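PDB 2FML: MutT/nudix family protein from Enterococcus faecalis, which is of unknown function but probably binds DNA through a C-terminal winged helix, and may bind or hydrolyse a nucleotide derivative in its Nudix domain. Local coordinates for the interface of chains A and B. Sequence-based numbering; all coordinates share one arbitrary frame. Chains: chain A/B, MutT/nudix family protein.

The interface of chains A and B. Residues chain A 40, 80-86; chain B 113-115, 122, 124.
Part of the two-fold symmetric interface of the deposited dimer, this patch sets the Nudix-box loop of chain A, running into helix 85-97, against the loop B:Ser113 to B:Pro115, B:Trp122 and the start of strand 123-132. Packing is tightest where A:Arg81 and B:Trp122 meet. A:Arg81 CA lies over the indole face, toward the rim, 3.5 Å from the six-membered-ring centroid of B:Trp122. With CG anti to the backbone N (chi1 -161°) and a bend at chi2, the arginine chain follows the indole, CG reaching B:Trp122 CE3 at 3.4 Å, and lays its guanidinium over B:Trp122 CB, 18° from the ring plane. A:Arg81 NH1 then donates a nearly straight 2.8 Å bond to the carbonyl B:Pro115 O, which lies in the guanidinium plane, the donor above the carbonyl plane. The B:Pro115 ring rests its CG on the backbone of A:Asn82 and A:Glu83. At the helix start, A:Thr85 N donates to the hydroxyl B:Ser113 OG (2.8 Å, 176° at H). A water ties the two loops together, joining B:Trp122 NE1 to A:Glu83 O and B:Ser113 O. The margin is looser: A:Leu40 CD2 and B:Val124 CG2 touch tip to tip at 3.6 Å, and a second water joins A:Thr85 OG1 and OE1 of the thinly covered A:Glu86 to B:Ser113 OG. A:Glu83 OE1 braces the loop, accepting A:Asn80 N through its anti lone pair. If the dimer forms in solution, the contact may help to hold the Nudix-box loop and the first turn of helix 85-97 in place.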
# COMPACT_ATOMS: atom_id res chain seq x y z
N LEU A 40 -3.45 -3.80 15.45
CA LEU A 40 -2.80 -3.14 14.34
C LEU A 40 -1.32 -2.94 14.67
O LEU A 40 -0.96 -2.33 15.67
CB LEU A 40 -3.43 -1.75 14.07
CG LEU A 40 -2.88 -1.03 12.75
CD1 LEU A 40 -3.40 -1.86 11.60
CD2 LEU A 40 -3.42 0.38 12.67
N ASN A 80 -0.68 2.78 18.53
CA ASN A 80 -1.53 3.36 19.56
C ASN A 80 -2.69 4.13 18.90
O ASN A 80 -2.50 4.78 17.84
CB ASN A 80 -0.69 4.38 20.36
CG ASN A 80 0.45 3.74 21.20
OD1 ASN A 80 1.38 4.45 21.58
ND2 ASN A 80 0.35 2.46 21.52
N ARG A 81 -3.86 4.11 19.55
CA ARG A 81 -5.06 4.85 19.08
C ARG A 81 -4.87 6.33 18.61
O ARG A 81 -5.52 6.78 17.66
CB ARG A 81 -6.19 4.79 20.14
CG ARG A 81 -7.58 5.10 19.57
CD ARG A 81 -7.84 6.53 19.80
NE ARG A 81 -9.11 7.00 19.26
CZ ARG A 81 -9.33 7.44 18.02
NH1 ARG A 81 -8.37 7.46 17.07
NH2 ARG A 81 -10.56 7.86 17.75
N ASN A 82 -4.00 7.06 19.28
CA ASN A 82 -3.77 8.46 18.93
C ASN A 82 -2.61 8.73 17.89
O ASN A 82 -2.09 9.84 17.82
CB ASN A 82 -3.56 9.29 20.23
CG ASN A 82 -2.17 9.00 20.89
OD1 ASN A 82 -1.39 8.16 20.38
ND2 ASN A 82 -1.87 9.70 22.01
N GLU A 83 -2.25 7.71 17.09
CA GLU A 83 -1.09 7.73 16.21
C GLU A 83 -1.50 7.16 14.83
O GLU A 83 -2.20 6.16 14.77
CB GLU A 83 -0.12 6.63 16.65
CG GLU A 83 0.94 7.01 17.59
CD GLU A 83 1.95 5.88 17.75
OE1 GLU A 83 1.57 4.66 17.78
OE2 GLU A 83 3.13 6.26 17.88
N SER A 84 -0.98 7.73 13.75
CA SER A 84 -1.11 7.11 12.42
C SER A 84 -0.07 6.04 12.42
O SER A 84 0.81 6.04 13.31
CB SER A 84 -0.83 8.14 11.34
OG SER A 84 0.49 8.59 11.53
N THR A 85 -0.15 5.14 11.43
CA THR A 85 0.85 4.12 11.26
C THR A 85 2.22 4.70 10.96
O THR A 85 3.22 4.13 11.42
CB THR A 85 0.47 3.04 10.21
OG1 THR A 85 0.30 3.63 8.92
CG2 THR A 85 -0.78 2.24 10.64
N GLU A 86 2.28 5.75 10.14
CA GLU A 86 3.50 6.52 9.91
C GLU A 86 4.22 6.98 11.23
O GLU A 86 5.42 6.72 11.43
CB GLU A 86 3.18 7.77 9.06
CG GLU A 86 2.89 7.52 7.62
CD GLU A 86 1.40 7.20 7.33
OE1 GLU A 86 0.57 7.12 8.27
OE2 GLU A 86 1.07 7.05 6.13
N SER B 113 -4.69 5.85 7.96
CA SER B 113 -4.75 5.68 9.42
C SER B 113 -4.66 6.98 10.31
O SER B 113 -4.43 6.89 11.55
CB SER B 113 -3.64 4.74 9.87
OG SER B 113 -2.36 5.36 9.68
N ARG B 114 -4.90 8.15 9.71
CA ARG B 114 -5.00 9.37 10.49
C ARG B 114 -5.98 9.10 11.64
O ARG B 114 -7.11 8.65 11.40
CB ARG B 114 -5.42 10.51 9.55
CG ARG B 114 -5.56 11.86 10.20
CD ARG B 114 -5.63 13.02 9.10
NE ARG B 114 -6.69 12.80 8.05
CZ ARG B 114 -8.01 12.93 8.24
NH1 ARG B 114 -8.85 12.72 7.20
NH2 ARG B 114 -8.50 13.27 9.48
N PRO B 115 -5.51 9.28 12.92
CA PRO B 115 -6.32 8.82 14.03
C PRO B 115 -7.82 9.28 14.06
O PRO B 115 -8.70 8.50 14.45
CB PRO B 115 -5.53 9.30 15.29
CG PRO B 115 -4.17 9.56 14.81
CD PRO B 115 -4.22 9.87 13.35
N TRP B 122 -11.99 5.16 16.11
CA TRP B 122 -10.76 4.71 15.47
C TRP B 122 -11.02 3.66 14.39
O TRP B 122 -11.45 2.53 14.69
CB TRP B 122 -9.78 4.15 16.51
CG TRP B 122 -8.33 3.91 16.00
CD1 TRP B 122 -7.69 4.46 14.84
CD2 TRP B 122 -7.37 3.05 16.62
NE1 TRP B 122 -6.39 3.97 14.78
CE2 TRP B 122 -6.18 3.12 15.86
CE3 TRP B 122 -7.39 2.26 17.79
CZ2 TRP B 122 -5.03 2.39 16.23
CZ3 TRP B 122 -6.26 1.54 18.15
CH2 TRP B 122 -5.10 1.62 17.37
N VAL B 124 -9.29 2.24 10.68
CA VAL B 124 -8.16 2.20 9.69
C VAL B 124 -8.70 1.51 8.43
O VAL B 124 -9.43 0.48 8.51
CB VAL B 124 -6.93 1.40 10.31
CG1 VAL B 124 -5.80 1.17 9.22
CG2 VAL B 124 -6.39 2.17 11.57
O HOH W 1 -4.16 4.98 13.39
O HOH W 2 -1.32 5.50 7.50